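Local structure of hypothetical glycoside hydrolase (Parabacteroides distasonis, 3TAW) at residues A[81-86]-A[116-121]. The protein is a putative glycoside hydrolase, probably with the five-bladed beta-propeller fold of its clan. Residues are numbered along the deposited sequence; the frame is centred on the assembly and turned at random.
Sequences SRLGYA and GGTEDP. With EDO (1,2-ethanediol), chain P.
S81 and G117 form a single beta bridge between strands of two different four-stranded antiparallel sheets. The N-to-C directions of segments 81-83 and 117-119 differ by 67°. These sheets are probably neighbouring propeller blades, and the bridge joins strands 81-88 and 117-125. S81 N donates to G116 O (2.9 Å), and T118 N donates to S81 O (2.9 Å). Both bonds are nearly straight at hydrogen, but each donor sits above the carbonyl plane. G117 CA makes a CA-H...O contact to S81 O (3.4 Å), and its positive phi suits glycine.

S81 OG lies beside its own backbone N, anti to the carbonyl carbon (chi1 -68°). There it gives its proton to a water at 2.8 Å. The same water donates to G116 O and to E119 OE2. R67 also bonds to S81 OG. The other carboxylate oxygen, E119 OE1, takes a bond from 1,2-ethanediol O2 (2.6 Å). The ethanediol is also hydrogen-bonded to K177.

Away from the water, L83 CD1 packs on P121 CB (3.8 Å), while L83 CD2 covers T118 O at 3.5 Å. That buried carbonyl has no polar partner in the model. The shared water thus ties the E119 side chain to the backbone bridge.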
ATOM      1  N   SER A  81      -4.258  11.500   9.288  1.00 14.17           N
ATOM      2  CA  SER A  81      -4.636  10.769   8.079  1.00 13.24           C
ATOM      3  C   SER A  81      -5.950  10.035   8.305  1.00 12.67           C
ATOM      4  O   SER A  81      -6.192   9.500   9.386  1.00 12.89           O
ATOM      5  CB  SER A  81      -3.550   9.752   7.697  1.00 13.00           C
ATOM      6  OG  SER A  81      -2.351  10.394   7.267  1.00 13.35           O
ATOM      7  N   ARG A  82      -6.811  10.089   7.298  1.00 12.48           N
ATOM      8  CA  ARG A  82      -8.098   9.418   7.255  1.00 12.38           C
ATOM      9  C   ARG A  82      -8.250   8.880   5.824  1.00 12.31           C
ATOM     10  O   ARG A  82      -7.560   9.348   4.902  1.00 12.72           O
ATOM     11  CB  ARG A  82      -9.230  10.404   7.601  1.00 12.76           C
ATOM     12  CG  ARG A  82      -9.076  11.018   8.987  1.00 12.98           C
ATOM     13  CD  ARG A  82     -10.193  12.002   9.307  1.00 13.17           C
ATOM     14  NE  ARG A  82     -10.048  12.633  10.613  1.00 13.64           N
ATOM     15  CZ  ARG A  82      -9.347  13.742  10.855  1.00 14.26           C
ATOM     16  NH1 ARG A  82      -8.644  14.345   9.905  1.00 14.14           N
ATOM     17  NH2 ARG A  82      -9.319  14.253  12.081  1.00 14.87           N
ATOM     18  N   LEU A  83      -9.115   7.886   5.631  1.00 11.94           N
ATOM     19  CA  LEU A  83      -9.285   7.303   4.326  1.00 11.80           C
ATOM     20  C   LEU A  83     -10.589   7.725   3.677  1.00 11.72           C
ATOM     21  O   LEU A  83     -11.669   7.539   4.245  1.00 11.68           O
ATOM     22  CB  LEU A  83      -9.267   5.771   4.420  1.00 11.32           C
ATOM     23  CG  LEU A  83      -8.088   5.153   5.150  1.00 11.60           C
ATOM     24  CD1 LEU A  83      -8.132   3.647   5.061  1.00 11.43           C
ATOM     25  CD2 LEU A  83      -6.705   5.728   4.684  1.00 11.53           C
ATOM     26  N   GLY A  84     -10.460   8.237   2.469  1.00 12.00           N
ATOM     27  CA  GLY A  84     -11.590   8.582   1.621  1.00 12.57           C
ATOM     28  C   GLY A  84     -12.163   7.376   0.924  1.00 13.32           C
ATOM     29  O   GLY A  84     -11.626   6.266   1.021  1.00 14.34           O
ATOM     30  N   TYR A  85     -13.300   7.571   0.264  1.00 13.42           N
ATOM     31  CA  TYR A  85     -13.979   6.501  -0.458  1.00 13.49           C
ATOM     32  C   TYR A  85     -14.419   7.072  -1.808  1.00 13.42           C
ATOM     33  O   TYR A  85     -15.246   7.985  -1.872  1.00 13.88           O
ATOM     34  CB  TYR A  85     -15.192   6.016   0.335  1.00 14.37           C
ATOM     35  CG  TYR A  85     -15.922   4.848  -0.268  1.00 14.87           C
ATOM     36  CD1 TYR A  85     -16.918   5.046  -1.225  1.00 15.57           C
ATOM     37  CD2 TYR A  85     -15.647   3.539   0.124  1.00 15.93           C
ATOM     38  CE1 TYR A  85     -17.614   3.954  -1.777  1.00 16.29           C
ATOM     39  CE2 TYR A  85     -16.326   2.456  -0.432  1.00 16.40           C
ATOM     40  CZ  TYR A  85     -17.297   2.666  -1.381  1.00 17.10           C
ATOM     41  OH  TYR A  85     -17.988   1.590  -1.942  1.00 18.87           O
ATOM     42  N   ALA A  86     -13.856   6.547  -2.887  1.00 12.98           N
ATOM     43  CA  ALA A  86     -14.123   7.062  -4.224  1.00 12.97           C
ATOM     44  C   ALA A  86     -14.410   5.899  -5.155  1.00 13.12           C
ATOM     45  O   ALA A  86     -13.692   4.891  -5.120  1.00 12.32           O
ATOM     46  CB  ALA A  86     -12.924   7.847  -4.726  1.00 13.56           C
ATOM     47  N   GLY A 116      -2.443  10.797  14.954  1.00 16.88           N
ATOM     48  CA  GLY A 116      -1.949  10.723  13.584  1.00 15.73           C
ATOM     49  C   GLY A 116      -2.877   9.997  12.624  1.00 14.89           C
ATOM     50  O   GLY A 116      -2.778  10.173  11.399  1.00 14.30           O
ATOM     51  N   GLY A 117      -3.785   9.200  13.168  1.00 14.60           N
ATOM     52  CA  GLY A 117      -4.803   8.548  12.345  1.00 14.55           C
ATOM     53  C   GLY A 117      -4.369   7.279  11.626  1.00 14.33           C
ATOM     54  O   GLY A 117      -3.557   6.499  12.121  1.00 14.56           O
ATOM     55  N   THR A 118      -4.939   7.074  10.440  1.00 13.94           N
ATOM     56  CA  THR A 118      -4.907   5.794   9.779  1.00 13.79           C
ATOM     57  C   THR A 118      -4.279   5.992   8.398  1.00 13.51           C
ATOM     58  O   THR A 118      -4.907   6.569   7.525  1.00 13.31           O
ATOM     59  CB  THR A 118      -6.367   5.239   9.667  1.00 13.98           C
ATOM     60  OG1 THR A 118      -7.183   6.139   8.909  1.00 13.76           O
ATOM     61  CG2 THR A 118      -7.005   5.061  11.038  1.00 14.52           C
ATOM     62  N   GLU A 119      -3.046   5.515   8.202  1.00 13.29           N
ATOM     63  CA  GLU A 119      -2.277   5.784   6.983  1.00 13.10           C
ATOM     64  C   GLU A 119      -2.143   4.579   6.050  1.00 12.81           C
ATOM     65  O   GLU A 119      -2.269   3.434   6.481  1.00 12.06           O
ATOM     66  CB  GLU A 119      -0.841   6.202   7.326  1.00 14.19           C
ATOM     67  CG  GLU A 119      -0.698   7.283   8.403  1.00 14.94           C
ATOM     68  CD  GLU A 119       0.749   7.597   8.710  1.00 16.18           C
ATOM     69  OE1 GLU A 119       1.646   6.746   8.396  1.00 16.76           O
ATOM     70  OE2 GLU A 119       0.998   8.686   9.290  1.00 17.02           O
ATOM     71  N   ASP A 120      -1.837   4.872   4.783  1.00 12.27           N
ATOM     72  CA  ASP A 120      -1.210   3.915   3.878  1.00 12.24           C
ATOM     73  C   ASP A 120      -1.903   2.558   3.831  1.00 11.79           C
ATOM     74  O   ASP A 120      -1.311   1.514   4.155  1.00 11.82           O
ATOM     75  CB  ASP A 120       0.259   3.773   4.236  1.00 12.74           C
ATOM     76  CG  ASP A 120       1.056   5.055   3.996  1.00 13.66           C
ATOM     77  OD1 ASP A 120       0.477   6.061   3.522  1.00 13.02           O
ATOM     78  OD2 ASP A 120       2.291   5.011   4.225  1.00 14.56           O
ATOM     79  N   PRO A 121      -3.171   2.576   3.416  1.00 11.01           N
ATOM     80  CA  PRO A 121      -4.000   1.364   3.336  1.00 11.05           C
ATOM     81  C   PRO A 121      -3.605   0.452   2.163  1.00 10.71           C
ATOM     82  O   PRO A 121      -3.163   0.932   1.114  1.00 10.79           O
ATOM     83  CB  PRO A 121      -5.369   1.925   3.077  1.00 10.78           C
ATOM     84  CG  PRO A 121      -5.130   3.177   2.299  1.00 11.03           C
ATOM     85  CD  PRO A 121      -3.905   3.772   2.930  1.00 11.36           C
TER
HETATM   86  C1  EDO P 401       5.630   7.673  10.868  1.00 29.37           C
HETATM   87  O1  EDO P 401       6.257   6.413  10.593  1.00 32.56           O
HETATM   88  C2  EDO P 401       4.164   7.564  10.493  1.00 27.90           C
HETATM   89  O2  EDO P 401       4.054   6.740   9.335  1.00 27.00           O
HETATM   90  O   HOH W   1      -0.803  10.691   9.528  1.00 15.05           O